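Local coordinates for protein PHB depolymerase (Penicillium funiculosum, PDB 2D81) that hydrolyses the biopolyester polyhydroxybutyrate with an alpha/beta-hydrolase fold, at residues 270-275 with 288-293; 18-23 with 282-287; 198-203 with 264-269; 46-51 with 72-77; 26-31 with 301-306. All coordinates share one frame; numbering follows the deposited sequence.

Contact 1: 270-275 with 288-293; sequences HAIWNG and VGWYGS. With RB3 ((1R)-3-{[(1R)-3-methoxy-1-methyl-3-oxopropyl]oxy}-1-methyl-3-oxopropyl (3R)-3-hydroxybutanoate), chain C.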
# COMPACT_ATOMS: atom_id res chain seq x y z
N HIS A 270 -8.26 19.12 -10.19
CA HIS A 270 -7.95 19.56 -8.83
C HIS A 270 -6.65 20.35 -8.81
O HIS A 270 -5.70 19.99 -9.50
CB HIS A 270 -7.80 18.36 -7.90
CG HIS A 270 -9.04 17.53 -7.76
ND1 HIS A 270 -10.09 17.90 -6.94
CD2 HIS A 270 -9.40 16.36 -8.32
CE1 HIS A 270 -11.04 16.99 -7.01
NE2 HIS A 270 -10.65 16.04 -7.84
N ALA A 271 -6.60 21.40 -8.00
CA ALA A 271 -5.32 22.01 -7.67
C ALA A 271 -4.51 21.00 -6.87
O ALA A 271 -5.04 20.37 -5.95
CB ALA A 271 -5.54 23.28 -6.85
N ILE A 272 -3.24 20.84 -7.21
CA ILE A 272 -2.39 19.92 -6.46
C ILE A 272 -1.28 20.68 -5.74
O ILE A 272 -1.24 21.91 -5.80
CB ILE A 272 -1.78 18.83 -7.38
CG1 ILE A 272 -1.07 19.47 -8.57
CG2 ILE A 272 -2.87 17.89 -7.86
CD1 ILE A 272 -0.31 18.46 -9.43
N TRP A 273 -0.40 19.96 -5.05
CA TRP A 273 0.61 20.61 -4.22
C TRP A 273 1.43 21.66 -4.96
O TRP A 273 1.66 22.75 -4.45
CB TRP A 273 1.55 19.59 -3.59
CG TRP A 273 1.01 18.94 -2.35
CD1 TRP A 273 0.27 19.54 -1.37
CD2 TRP A 273 1.23 17.59 -1.92
NE1 TRP A 273 0.02 18.65 -0.35
CE2 TRP A 273 0.60 17.45 -0.67
CE3 TRP A 273 1.90 16.50 -2.47
CZ2 TRP A 273 0.61 16.24 0.05
CZ3 TRP A 273 1.92 15.30 -1.76
CH2 TRP A 273 1.28 15.18 -0.52
N ASN A 274 1.88 21.33 -6.17
CA ASN A 274 2.66 22.28 -6.96
C ASN A 274 2.56 21.97 -8.44
O ASN A 274 2.33 20.83 -8.83
CB ASN A 274 4.13 22.26 -6.51
CG ASN A 274 4.89 21.07 -7.07
OD1 ASN A 274 5.38 21.11 -8.20
ND2 ASN A 274 4.98 20.01 -6.28
N GLY A 275 2.73 23.00 -9.27
CA GLY A 275 2.69 22.80 -10.71
C GLY A 275 1.31 23.01 -11.31
O GLY A 275 1.11 22.77 -12.50
N VAL A 288 -0.23 13.32 -4.45
CA VAL A 288 0.13 14.58 -5.11
C VAL A 288 -0.68 15.77 -4.63
O VAL A 288 -0.36 16.92 -4.96
CB VAL A 288 -0.02 14.47 -6.64
CG1 VAL A 288 0.89 13.38 -7.17
CG2 VAL A 288 -1.48 14.17 -7.01
N GLY A 289 -1.73 15.50 -3.86
CA GLY A 289 -2.53 16.57 -3.29
C GLY A 289 -3.85 16.85 -4.00
O GLY A 289 -4.40 17.95 -3.87
N TRP A 290 -4.36 15.87 -4.74
CA TRP A 290 -5.67 16.01 -5.38
C TRP A 290 -6.74 16.44 -4.38
O TRP A 290 -7.53 17.35 -4.65
CB TRP A 290 -6.12 14.69 -6.02
CG TRP A 290 -5.47 14.36 -7.32
CD1 TRP A 290 -5.47 15.11 -8.46
CD2 TRP A 290 -4.78 13.15 -7.64
NE1 TRP A 290 -4.83 14.45 -9.47
CE2 TRP A 290 -4.39 13.24 -8.99
CE3 TRP A 290 -4.45 12.00 -6.91
CZ2 TRP A 290 -3.68 12.22 -9.63
CZ3 TRP A 290 -3.74 10.99 -7.55
CH2 TRP A 290 -3.37 11.10 -8.90
N TYR A 291 -6.77 15.78 -3.23
CA TYR A 291 -7.91 15.90 -2.33
C TYR A 291 -7.57 16.63 -1.03
O TYR A 291 -8.23 16.44 -0.01
CB TYR A 291 -8.47 14.51 -2.04
CG TYR A 291 -8.81 13.76 -3.31
CD1 TYR A 291 -8.06 12.66 -3.72
CD2 TYR A 291 -9.83 14.21 -4.15
CE1 TYR A 291 -8.32 12.03 -4.94
CE2 TYR A 291 -10.09 13.59 -5.36
CZ TYR A 291 -9.33 12.51 -5.75
OH TYR A 291 -9.59 11.90 -6.97
N GLY A 292 -6.55 17.48 -1.09
CA GLY A 292 -6.23 18.31 0.06
C GLY A 292 -4.74 18.48 0.25
O GLY A 292 -3.94 17.66 -0.20
N SER A 293 -4.36 19.56 0.93
CA SER A 293 -2.96 19.86 1.18
C SER A 293 -2.33 18.90 2.18
O SER A 293 -1.11 18.78 2.24
CB SER A 293 -2.82 21.30 1.69
OG SER A 293 -3.63 21.50 2.83
O1M RB3 C . 2.17 5.25 -13.97
C1A RB3 C . 1.62 5.10 -12.86
O1A RB3 C . 0.41 4.85 -12.67
C2A RB3 C . 2.52 5.21 -11.62
C3A RB3 C . 2.00 6.28 -10.66
C4A RB3 C . 2.95 6.36 -9.46
O3A RB3 C . 1.98 7.55 -11.34
C1B RB3 C . 0.91 8.31 -10.98
O1B RB3 C . 0.33 8.13 -9.91
C2B RB3 C . 0.44 9.39 -11.96
C3B RB3 C . -0.51 10.42 -11.32
C4B RB3 C . 0.20 11.21 -10.21
O3B RB3 C . -0.94 11.34 -12.33
C1C RB3 C . -2.03 10.88 -13.02
O1C RB3 C . -2.15 9.68 -13.25
C2C RB3 C . -3.07 11.89 -13.51
C3C RB3 C . -3.20 11.85 -15.03
C4C RB3 C . -4.23 12.87 -15.51
O3C RB3 C . -1.92 12.10 -15.62
O HOH W 1 -7.24 19.93 -4.41

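Contact 2: 18-23 with 282-287; sequences LASGGY and NGCWDW. With RB3 ((1R)-3-{[(1R)-3-methoxy-1-methyl-3-oxopropyl]oxy}-1-methyl-3-oxopropyl (3R)-3-hydroxybutanoate), chain C.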
# COMPACT_ATOMS: atom_id res chain seq x y z
N LEU A 18 1.26 -0.97 -4.51
CA LEU A 18 2.01 -0.80 -5.76
C LEU A 18 1.88 0.61 -6.31
O LEU A 18 0.77 1.14 -6.41
CB LEU A 18 1.51 -1.79 -6.81
CG LEU A 18 2.12 -1.65 -8.21
CD1 LEU A 18 3.57 -2.12 -8.20
CD2 LEU A 18 1.30 -2.46 -9.19
N ALA A 19 3.01 1.21 -6.67
CA ALA A 19 3.04 2.47 -7.40
C ALA A 19 2.38 3.60 -6.60
O ALA A 19 2.88 3.97 -5.54
CB ALA A 19 2.35 2.30 -8.75
N SER A 20 1.27 4.14 -7.09
CA SER A 20 0.57 5.16 -6.31
C SER A 20 0.12 4.54 -4.99
O SER A 20 0.06 5.22 -3.97
CB SER A 20 -0.65 5.72 -7.08
OG SER A 20 -1.65 4.74 -7.30
N GLY A 21 -0.17 3.24 -5.02
CA GLY A 21 -0.50 2.52 -3.80
C GLY A 21 0.72 2.30 -2.92
O GLY A 21 0.60 2.18 -1.70
N GLY A 22 1.89 2.24 -3.54
CA GLY A 22 3.13 2.16 -2.79
C GLY A 22 3.47 3.48 -2.14
O GLY A 22 3.87 3.53 -0.98
N TYR A 23 3.31 4.57 -2.89
CA TYR A 23 3.44 5.90 -2.32
C TYR A 23 2.50 6.04 -1.12
O TYR A 23 2.93 6.46 -0.05
CB TYR A 23 3.11 6.97 -3.38
CG TYR A 23 4.31 7.45 -4.17
CD1 TYR A 23 5.25 8.30 -3.59
CD2 TYR A 23 4.51 7.06 -5.49
CE1 TYR A 23 6.35 8.77 -4.31
CE2 TYR A 23 5.61 7.52 -6.23
CZ TYR A 23 6.53 8.37 -5.62
OH TYR A 23 7.62 8.83 -6.33
N ASN A 282 -7.15 7.92 -13.74
CA ASN A 282 -6.65 6.55 -13.60
C ASN A 282 -7.01 5.92 -12.25
O ASN A 282 -6.74 4.74 -12.02
CB ASN A 282 -5.13 6.54 -13.78
CG ASN A 282 -4.71 6.89 -15.21
OD1 ASN A 282 -3.55 7.21 -15.47
ND2 ASN A 282 -5.66 6.82 -16.13
N GLY A 283 -7.63 6.69 -11.36
CA GLY A 283 -8.05 6.13 -10.09
C GLY A 283 -6.86 5.75 -9.23
O GLY A 283 -6.77 4.63 -8.72
N CYS A 284 -5.94 6.70 -9.08
CA CYS A 284 -4.75 6.53 -8.26
C CYS A 284 -5.04 6.93 -6.82
O CYS A 284 -5.95 7.72 -6.56
CB CYS A 284 -3.63 7.43 -8.74
SG CYS A 284 -3.15 7.42 -10.50
N TRP A 285 -4.23 6.43 -5.89
CA TRP A 285 -4.25 6.95 -4.52
C TRP A 285 -3.53 8.29 -4.48
O TRP A 285 -2.64 8.55 -5.28
CB TRP A 285 -3.57 5.97 -3.56
CG TRP A 285 -4.30 4.68 -3.47
CD1 TRP A 285 -3.98 3.50 -4.09
CD2 TRP A 285 -5.53 4.45 -2.78
NE1 TRP A 285 -4.94 2.55 -3.83
CE2 TRP A 285 -5.90 3.11 -3.03
CE3 TRP A 285 -6.36 5.24 -1.98
CZ2 TRP A 285 -7.07 2.54 -2.50
CZ3 TRP A 285 -7.52 4.68 -1.45
CH2 TRP A 285 -7.86 3.35 -1.72
N ASP A 286 -3.94 9.14 -3.55
CA ASP A 286 -3.50 10.54 -3.55
C ASP A 286 -2.13 10.74 -2.92
O ASP A 286 -1.99 10.78 -1.70
CB ASP A 286 -4.54 11.40 -2.83
CG ASP A 286 -4.26 12.88 -2.98
OD1 ASP A 286 -3.33 13.25 -3.72
OD2 ASP A 286 -4.98 13.68 -2.35
N TRP A 287 -1.10 10.86 -3.76
CA TRP A 287 0.24 11.22 -3.30
C TRP A 287 0.70 12.55 -3.90
O TRP A 287 1.90 12.88 -3.86
CB TRP A 287 1.24 10.11 -3.66
CG TRP A 287 1.40 9.85 -5.13
CD1 TRP A 287 0.52 9.20 -5.95
CD2 TRP A 287 2.50 10.25 -5.96
NE1 TRP A 287 1.01 9.17 -7.24
CE2 TRP A 287 2.22 9.80 -7.27
CE3 TRP A 287 3.70 10.94 -5.71
CZ2 TRP A 287 3.10 10.03 -8.34
CZ3 TRP A 287 4.57 11.16 -6.78
CH2 TRP A 287 4.26 10.70 -8.07
O1M RB3 C . 2.17 5.25 -13.97
C1A RB3 C . 1.62 5.10 -12.86
O1A RB3 C . 0.41 4.85 -12.67
C2A RB3 C . 2.52 5.21 -11.62
C3A RB3 C . 2.00 6.28 -10.66
C4A RB3 C . 2.95 6.36 -9.46
O3A RB3 C . 1.98 7.55 -11.34
C1B RB3 C . 0.91 8.31 -10.98
O1B RB3 C . 0.33 8.13 -9.91
C2B RB3 C . 0.44 9.39 -11.96
C3B RB3 C . -0.51 10.42 -11.32
C4B RB3 C . 0.20 11.21 -10.21
O3B RB3 C . -0.94 11.34 -12.33
C1C RB3 C . -2.03 10.88 -13.02
O1C RB3 C . -2.15 9.68 -13.25
C2C RB3 C . -3.07 11.89 -13.51
C3C RB3 C . -3.20 11.85 -15.03
C4C RB3 C . -4.23 12.87 -15.51
O3C RB3 C . -1.92 12.10 -15.62

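Contact 3: 198-203 with 264-269; sequences GANGMD and IPDYTI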
# COMPACT_ATOMS: atom_id res chain seq x y z
N GLY A 198 -15.00 6.40 3.93
CA GLY A 198 -14.94 6.87 2.56
C GLY A 198 -14.30 8.23 2.40
O GLY A 198 -14.06 8.93 3.38
N ALA A 199 -14.01 8.59 1.16
CA ALA A 199 -13.39 9.87 0.85
C ALA A 199 -13.51 10.13 -0.64
O ALA A 199 -13.79 9.22 -1.42
CB ALA A 199 -11.92 9.85 1.26
N ASN A 200 -13.29 11.38 -1.04
CA ASN A 200 -13.29 11.70 -2.46
C ASN A 200 -12.15 10.91 -3.10
O ASN A 200 -11.10 10.72 -2.48
CB ASN A 200 -13.08 13.20 -2.65
CG ASN A 200 -13.66 13.72 -3.94
OD1 ASN A 200 -14.84 13.49 -4.24
ND2 ASN A 200 -12.85 14.41 -4.73
N GLY A 201 -12.36 10.43 -4.32
CA GLY A 201 -11.35 9.63 -4.99
C GLY A 201 -11.40 8.17 -4.60
O GLY A 201 -10.61 7.36 -5.11
N MET A 202 -12.32 7.82 -3.70
CA MET A 202 -12.51 6.43 -3.31
C MET A 202 -13.88 5.90 -3.73
O MET A 202 -14.87 6.63 -3.72
CB MET A 202 -12.34 6.27 -1.79
CG MET A 202 -10.91 6.49 -1.31
SD MET A 202 -10.73 6.36 0.48
CE MET A 202 -10.78 4.57 0.71
N ASP A 203 -13.93 4.63 -4.11
CA ASP A 203 -15.14 4.01 -4.64
C ASP A 203 -16.17 3.83 -3.52
O ASP A 203 -15.87 4.05 -2.34
CB ASP A 203 -14.80 2.66 -5.26
CG ASP A 203 -15.83 2.20 -6.28
OD1 ASP A 203 -15.59 1.16 -6.93
OD2 ASP A 203 -16.88 2.86 -6.43
N ILE A 264 -11.21 5.15 -7.14
CA ILE A 264 -12.15 5.22 -8.26
C ILE A 264 -11.71 6.32 -9.22
O ILE A 264 -11.18 7.34 -8.80
CB ILE A 264 -13.59 5.53 -7.74
CG1 ILE A 264 -14.60 5.51 -8.89
CG2 ILE A 264 -13.62 6.89 -7.07
CD1 ILE A 264 -14.92 4.12 -9.40
N PRO A 265 -11.91 6.11 -10.53
CA PRO A 265 -11.50 7.17 -11.46
C PRO A 265 -12.24 8.47 -11.13
O PRO A 265 -13.42 8.45 -10.77
CB PRO A 265 -11.90 6.60 -12.81
CG PRO A 265 -11.64 5.14 -12.63
CD PRO A 265 -12.24 4.88 -11.26
N ASP A 266 -11.52 9.58 -11.23
CA ASP A 266 -12.08 10.91 -10.97
C ASP A 266 -11.59 11.86 -12.06
O ASP A 266 -10.43 12.25 -12.08
CB ASP A 266 -11.64 11.40 -9.58
CG ASP A 266 -11.96 12.87 -9.34
OD1 ASP A 266 -12.81 13.43 -10.05
OD2 ASP A 266 -11.35 13.45 -8.41
N TYR A 267 -12.49 12.21 -12.97
CA TYR A 267 -12.09 12.95 -14.17
C TYR A 267 -12.03 14.46 -13.94
O TYR A 267 -11.61 15.21 -14.82
CB TYR A 267 -13.05 12.64 -15.32
CG TYR A 267 -13.19 11.16 -15.59
CD1 TYR A 267 -14.39 10.49 -15.31
CD2 TYR A 267 -12.12 10.42 -16.09
CE1 TYR A 267 -14.51 9.12 -15.52
CE2 TYR A 267 -12.23 9.05 -16.30
CZ TYR A 267 -13.43 8.41 -16.01
OH TYR A 267 -13.54 7.05 -16.22
N THR A 268 -12.45 14.89 -12.75
CA THR A 268 -12.46 16.32 -12.44
C THR A 268 -11.06 16.85 -12.15
O THR A 268 -10.16 16.10 -11.77
CB THR A 268 -13.38 16.62 -11.23
OG1 THR A 268 -12.83 16.04 -10.04
CG2 THR A 268 -14.77 16.07 -11.47
N ILE A 269 -10.89 18.15 -12.35
CA ILE A 269 -9.60 18.81 -12.20
C ILE A 269 -9.43 19.36 -10.78
O ILE A 269 -10.34 19.99 -10.24
CB ILE A 269 -9.45 19.98 -13.21
CG1 ILE A 269 -9.51 19.44 -14.64
CG2 ILE A 269 -8.15 20.73 -12.97
CD1 ILE A 269 -8.40 18.46 -14.97
O HOH W 2 -13.88 14.92 -7.01

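Contact 4: 46-51 with 72-77; sequences GPYDCA and ANMKSW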
# COMPACT_ATOMS: atom_id res chain seq x y z
N GLY A 46 7.66 5.63 -4.05
CA GLY A 46 8.70 6.63 -3.87
C GLY A 46 8.68 7.33 -2.53
O GLY A 46 7.86 7.00 -1.66
N PRO A 47 9.56 8.33 -2.33
CA PRO A 47 9.68 9.10 -1.10
C PRO A 47 8.37 9.64 -0.51
O PRO A 47 7.50 10.14 -1.22
CB PRO A 47 10.63 10.23 -1.49
CG PRO A 47 11.52 9.57 -2.50
CD PRO A 47 10.51 8.82 -3.35
N TYR A 48 8.26 9.53 0.81
CA TYR A 48 7.23 10.23 1.56
C TYR A 48 7.30 11.74 1.28
O TYR A 48 8.36 12.35 1.45
CB TYR A 48 7.42 9.98 3.05
CG TYR A 48 6.48 10.80 3.90
CD1 TYR A 48 5.15 10.41 4.09
CD2 TYR A 48 6.90 12.00 4.47
CE1 TYR A 48 4.27 11.19 4.82
CE2 TYR A 48 6.03 12.80 5.20
CZ TYR A 48 4.71 12.39 5.37
OH TYR A 48 3.84 13.20 6.06
N ASP A 49 6.19 12.31 0.84
CA ASP A 49 6.07 13.75 0.59
C ASP A 49 6.84 14.16 -0.67
O ASP A 49 7.15 15.34 -0.86
CB ASP A 49 6.58 14.56 1.80
CG ASP A 49 5.95 15.95 1.90
OD1 ASP A 49 6.69 16.95 2.02
OD2 ASP A 49 4.70 16.05 1.87
N CYS A 50 7.12 13.19 -1.53
CA CYS A 50 7.95 13.44 -2.71
C CYS A 50 7.43 14.62 -3.54
O CYS A 50 8.20 15.47 -3.98
CB CYS A 50 8.02 12.19 -3.60
SG CYS A 50 9.38 12.28 -4.82
N ALA A 51 6.12 14.66 -3.76
CA ALA A 51 5.55 15.56 -4.75
C ALA A 51 5.06 16.89 -4.19
O ALA A 51 4.38 17.64 -4.89
CB ALA A 51 4.41 14.86 -5.49
N ALA A 72 13.27 16.71 5.73
CA ALA A 72 13.14 17.80 6.70
C ALA A 72 11.71 17.90 7.23
O ALA A 72 11.51 18.14 8.42
CB ALA A 72 13.55 19.12 6.06
N ASN A 73 10.73 17.71 6.36
CA ASN A 73 9.34 17.75 6.78
C ASN A 73 9.02 16.62 7.76
O ASN A 73 8.30 16.82 8.74
CB ASN A 73 8.41 17.68 5.56
CG ASN A 73 8.32 19.00 4.82
OD1 ASN A 73 7.81 19.07 3.69
ND2 ASN A 73 8.80 20.07 5.45
N MET A 74 9.55 15.43 7.50
CA MET A 74 9.35 14.31 8.42
C MET A 74 9.85 14.68 9.82
O MET A 74 9.17 14.41 10.81
CB MET A 74 10.07 13.06 7.91
CG MET A 74 9.39 12.42 6.71
SD MET A 74 10.20 10.94 6.09
CE MET A 74 9.80 9.77 7.37
N LYS A 75 11.03 15.28 9.89
CA LYS A 75 11.58 15.71 11.17
C LYS A 75 10.72 16.79 11.81
O LYS A 75 10.43 16.74 13.00
CB LYS A 75 13.01 16.22 10.99
CG LYS A 75 14.00 15.15 10.59
CD LYS A 75 15.40 15.70 10.42
CE LYS A 75 16.36 14.63 9.95
NZ LYS A 75 17.72 15.18 9.70
N SER A 76 10.30 17.76 11.00
CA SER A 76 9.56 18.91 11.52
C SER A 76 8.16 18.53 11.99
O SER A 76 7.69 19.06 13.00
CB SER A 76 9.47 19.99 10.44
OG SER A 76 10.76 20.42 10.05
N TRP A 77 7.50 17.63 11.27
CA TRP A 77 6.12 17.28 11.58
C TRP A 77 5.99 16.19 12.64
O TRP A 77 4.89 15.91 13.11
CB TRP A 77 5.39 16.81 10.31
CG TRP A 77 5.37 17.82 9.20
CD1 TRP A 77 5.51 19.18 9.32
CD2 TRP A 77 5.18 17.56 7.80
NE1 TRP A 77 5.41 19.78 8.08
CE2 TRP A 77 5.21 18.81 7.14
CE3 TRP A 77 4.98 16.40 7.05
CZ2 TRP A 77 5.05 18.92 5.75
CZ3 TRP A 77 4.82 16.51 5.67
CH2 TRP A 77 4.85 17.77 5.04

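Contact 5: 26-31 with 301-306; sequences AQLGVA and VQMAAI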
# COMPACT_ATOMS: atom_id res chain seq x y z
N ALA A 26 3.55 4.07 2.01
CA ALA A 26 4.58 4.80 2.76
C ALA A 26 3.99 6.01 3.48
O ALA A 26 4.40 6.33 4.60
CB ALA A 26 5.70 5.25 1.82
N GLN A 27 3.02 6.67 2.86
CA GLN A 27 2.36 7.79 3.53
C GLN A 27 1.66 7.33 4.80
O GLN A 27 1.77 7.98 5.84
CB GLN A 27 1.37 8.48 2.58
CG GLN A 27 2.08 9.28 1.49
CD GLN A 27 1.14 9.96 0.51
OE1 GLN A 27 1.58 10.72 -0.35
NE2 GLN A 27 -0.16 9.69 0.63
N LEU A 28 0.95 6.21 4.72
CA LEU A 28 0.33 5.61 5.90
C LEU A 28 1.36 5.11 6.91
O LEU A 28 1.21 5.32 8.12
CB LEU A 28 -0.58 4.45 5.48
CG LEU A 28 -1.88 4.85 4.77
CD1 LEU A 28 -2.43 3.66 3.99
CD2 LEU A 28 -2.89 5.34 5.80
N GLY A 29 2.40 4.46 6.41
CA GLY A 29 3.43 3.91 7.29
C GLY A 29 4.17 4.98 8.07
O GLY A 29 4.68 4.72 9.16
N VAL A 30 4.23 6.19 7.52
CA VAL A 30 4.87 7.31 8.19
C VAL A 30 3.88 8.13 9.03
O VAL A 30 4.06 8.27 10.24
CB VAL A 30 5.56 8.25 7.16
CG1 VAL A 30 6.08 9.51 7.85
CG2 VAL A 30 6.71 7.51 6.48
N ALA A 31 2.85 8.65 8.39
CA ALA A 31 1.91 9.55 9.07
C ALA A 31 1.16 8.84 10.18
O ALA A 31 0.88 9.42 11.23
CB ALA A 31 0.93 10.15 8.06
N VAL A 301 -7.67 12.95 3.69
CA VAL A 301 -9.00 12.36 3.63
C VAL A 301 -8.96 10.87 3.28
O VAL A 301 -9.70 10.08 3.87
CB VAL A 301 -9.93 13.10 2.63
CG1 VAL A 301 -10.20 14.51 3.13
CG2 VAL A 301 -9.30 13.15 1.24
N GLN A 302 -8.10 10.48 2.35
CA GLN A 302 -8.03 9.07 1.99
C GLN A 302 -7.34 8.24 3.08
O GLN A 302 -7.80 7.15 3.42
CB GLN A 302 -7.31 8.87 0.65
CG GLN A 302 -7.95 9.63 -0.51
CD GLN A 302 -7.46 9.15 -1.86
OE1 GLN A 302 -6.31 8.74 -2.00
NE2 GLN A 302 -8.33 9.21 -2.86
N MET A 303 -6.24 8.74 3.63
CA MET A 303 -5.58 8.02 4.71
C MET A 303 -6.50 7.87 5.92
O MET A 303 -6.53 6.82 6.56
CB MET A 303 -4.28 8.72 5.15
CG MET A 303 -3.15 8.64 4.13
SD MET A 303 -1.52 8.75 4.89
CE MET A 303 -1.57 10.41 5.56
N ALA A 304 -7.26 8.92 6.22
CA ALA A 304 -8.19 8.88 7.35
C ALA A 304 -9.26 7.81 7.14
O ALA A 304 -9.68 7.14 8.09
CB ALA A 304 -8.83 10.25 7.55
N ALA A 305 -9.71 7.66 5.90
CA ALA A 305 -10.71 6.65 5.56
C ALA A 305 -10.15 5.25 5.75
O ALA A 305 -10.79 4.39 6.36
CB ALA A 305 -11.17 6.83 4.12
N ILE A 306 -8.95 5.02 5.23
CA ILE A 306 -8.28 3.73 5.38
C ILE A 306 -8.02 3.41 6.85
O ILE A 306 -8.27 2.30 7.31
CB ILE A 306 -6.96 3.71 4.59
CG1 ILE A 306 -7.25 3.88 3.10
CG2 ILE A 306 -6.22 2.39 4.83
CD1 ILE A 306 -6.01 4.06 2.23

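Contact 1: 270-275 with 288-293
A chi1 of -82° puts CG of W273 anti to the carbonyl carbon, and the indole beyond it lies against the backbone of V288 and G289; in H270 a chi1 of -63° likewise sends CG beside the backbone N, and the imidazole then meets Y291. The W273 face carries the carbonyl carbon of V288 toward its rim and G289 CA over the five-membered ring, a CH-pi contact with CA 4.2 Å from the centroid. The backbone N of W273 reaches V288 O in a nearly straight bond of 3.0 Å. Its NE1 donates to S293 O at 2.8 Å and holds the turn of the indole, the oxygen lying in the ring plane although the donor sits above the carbonyl plane. H270 presents a ring face to the edge of Y291, with NE2 3.5 Å from CE2, while D266 accepts hydrogen bonds from the polar ends of both residues. A water donates to A271 O and W290 O, joining two backbone acceptors. I272 CG2 packs on W290 CD1 at 3.9 Å. W290 CH2 touches the ligand methyl C4B at 3.8 Å, and V288 CG1 meets the same methyl. A short strand and a type I turn from G289 to G292 thus back one wall of the substrate pocket.

Contact 2: 18-23 with 282-287
Y23 and W287 stack almost perfectly face to face, the phenol and the six-membered ring of the indole 3.9 Å apart between centroids with planes only 9° from parallel. W287 CE3 sits over the centre of the tyrosine ring, and Y23 CZ comes within 3.6 Å of W287 CZ3; the tyrosine OH is hydrogen-bonded to C59 O. The stack fixes the plane of an indole whose edge, through NE1, serves the ligand. There NE1 donates to the ligand carbonyl O1B at 2.9 Å, with the oxygen near the ring plane. S20 sits among C284, W285 and W287. Its OG, set between the backbone N and the carbonyl carbon (chi1 65°), receives a weak hydrogen bond of 3.4 Å from W285 N, and its CB lies 3.8 Å from W287 NE1. Next to it, G21 CA packs at 3.6 Å from W285 CD1. C284, tied by a disulfide to C230, brings SG to 3.6 Å from ligand O1B. A19, the engineered alanine, has positive phi and sits at the N-cap of helix 20-31, right after strand 13-18. This sharp strand-to-helix corner, facing the bound trimer, is the nucleophile elbow of the alpha/beta-hydrolase fold.

Contact 3: 198-203 with 264-269
The amide of N200 and the carboxylate of D266 cross at about a right angle, their planes 74° apart, too far for a direct bond, N200 ND2 lying 4.1 Å from D266 OD2. D266 heads an Asx turn, its OD1 accepting from the backbone N of T268 at 3.1 Å, above the carboxylate plane; this pins the carboxylate where the chain turns its corner after strand 266-267. T268 OG1 also donates to D266 OD1, at 2.6 Å from the syn side, near the plane. A water closes the gap, accepting from N200 ND2 and donating to D266 OD2. With the bonds that OD2 takes from H270 and Y291, this concentration of donors would be expected to stabilise a negative charge. Across the contact, residues 199 to 202 form a type II turn closed by M202 N to A199 O, leading toward strand 205-210 of the main sheet. The two loops are joined directly by I264 N, which donates to G201 O at 3.1 Å. I264 adds van der Waals packing on the D203 carboxylate: chi1 (-176°) sets CG1 anti to the backbone N, chi2 (73°) turns CD1 to 3.8 Å from D203 OD2, and CG2 lies 3.5 Å from M202 C.

Contact 4: 46-51 with 72-77
Apolar and sulfur contacts come first: Y48 brings CD2 and CE2 to M74 and W77 on helix 68-77. Its CG, anti to the backbone N (chi1 174°), is directed toward the helix, and M74 CG comes within 3.4 Å of Y48 CD2. M74 SD stays 4.9 Å from the ring centroid, 56° off the ring normal, an oblique Met-aromatic contact, and a bend at chi3 turns CE beyond it. Y48 CE2 also meets W77 CZ3 at 3.9 Å.

Polar atoms then line the edge of the W77 indole. Y48 OH lies 3.5 Å from CZ3 near the indole plane, and D49 OD2 is 3.6 Å from CH2, in that plane; the carboxylate itself is turned 82° from the ring. Across one face of the indole lies CB of N73, a turn earlier in the same helix.

The charged and bonded groups have partners beyond the two segments. Y48 OH is hydrogen-bonded to D296 O, and D49 OD2 forms a salt bridge with R52 NE. A type II turn from P47 to C50, with D49 at positive phi, brings both side chains to the same helix face, next to the C50-C59 disulfide.

Oxygens thus meet the electropositive C-H rim of the indole, while R52 would be expected to offset the charge of D49 and the nearby carboxylate of D296.

Contact 5: 26-31 with 301-306
Two helices of the alpha/beta-hydrolase core, 20-31 and 301-314, cross here with M303 reaching over from the second to touch Q27, L28 and A31 of the first. The segment axes approach to 10.7 Å at a signed crossing angle of -75°, a steep crossing bridged chiefly by M303. Its SD rests on the helix backbone, 3.5 Å from Q27 C, and lies 3.7 Å from Q27 CB. A bend at chi3 (-64°) turns the terminal CE toward A31, whose CB it meets at 3.5 Å. The side chains of L28 and M303 run alongside each other but point opposite ways, L28 CD2 lying 3.7 Å from M303 CG. Helix 20-31 is the one that follows the nucleophile elbow, and both helices pack against strand 221-227 of the central sheet, through L28 on L227 and I306 on V225 and L227. L28 and I306 meet at about a right angle, with CD1 of L28 4.0 Å from CD1 of I306. The amides of Q27 and Q302 take hold of one residue of the pocket loop: Q27 NE2 donates to D286 O, and Q302 OE1 accepts from D286 N.

Contacts 2 and 5 share helix 20-31 and lie nearest the middle of the chain, about 8 and 10 Å from its centre; each joins the beginning of the sequence to its end, across about 260 to 270 residues. Contacts 3 and 4 fall within both spans, contact 4 first, while contacts 1 and 2 interleave. Contacts 1, 3 and 4 lie 17 to 20 Å from the centre. Contacts 1 and 2, centres about 14 Å apart, both meet the bound trimer and are joined by a probable hydrogen bond from Y291 N to D286 OD2. Contact 3 adjoins contact 1 but does not touch contact 4. The loop between strand 277-280 and helix 301-314 thus connects the substrate pocket with the core.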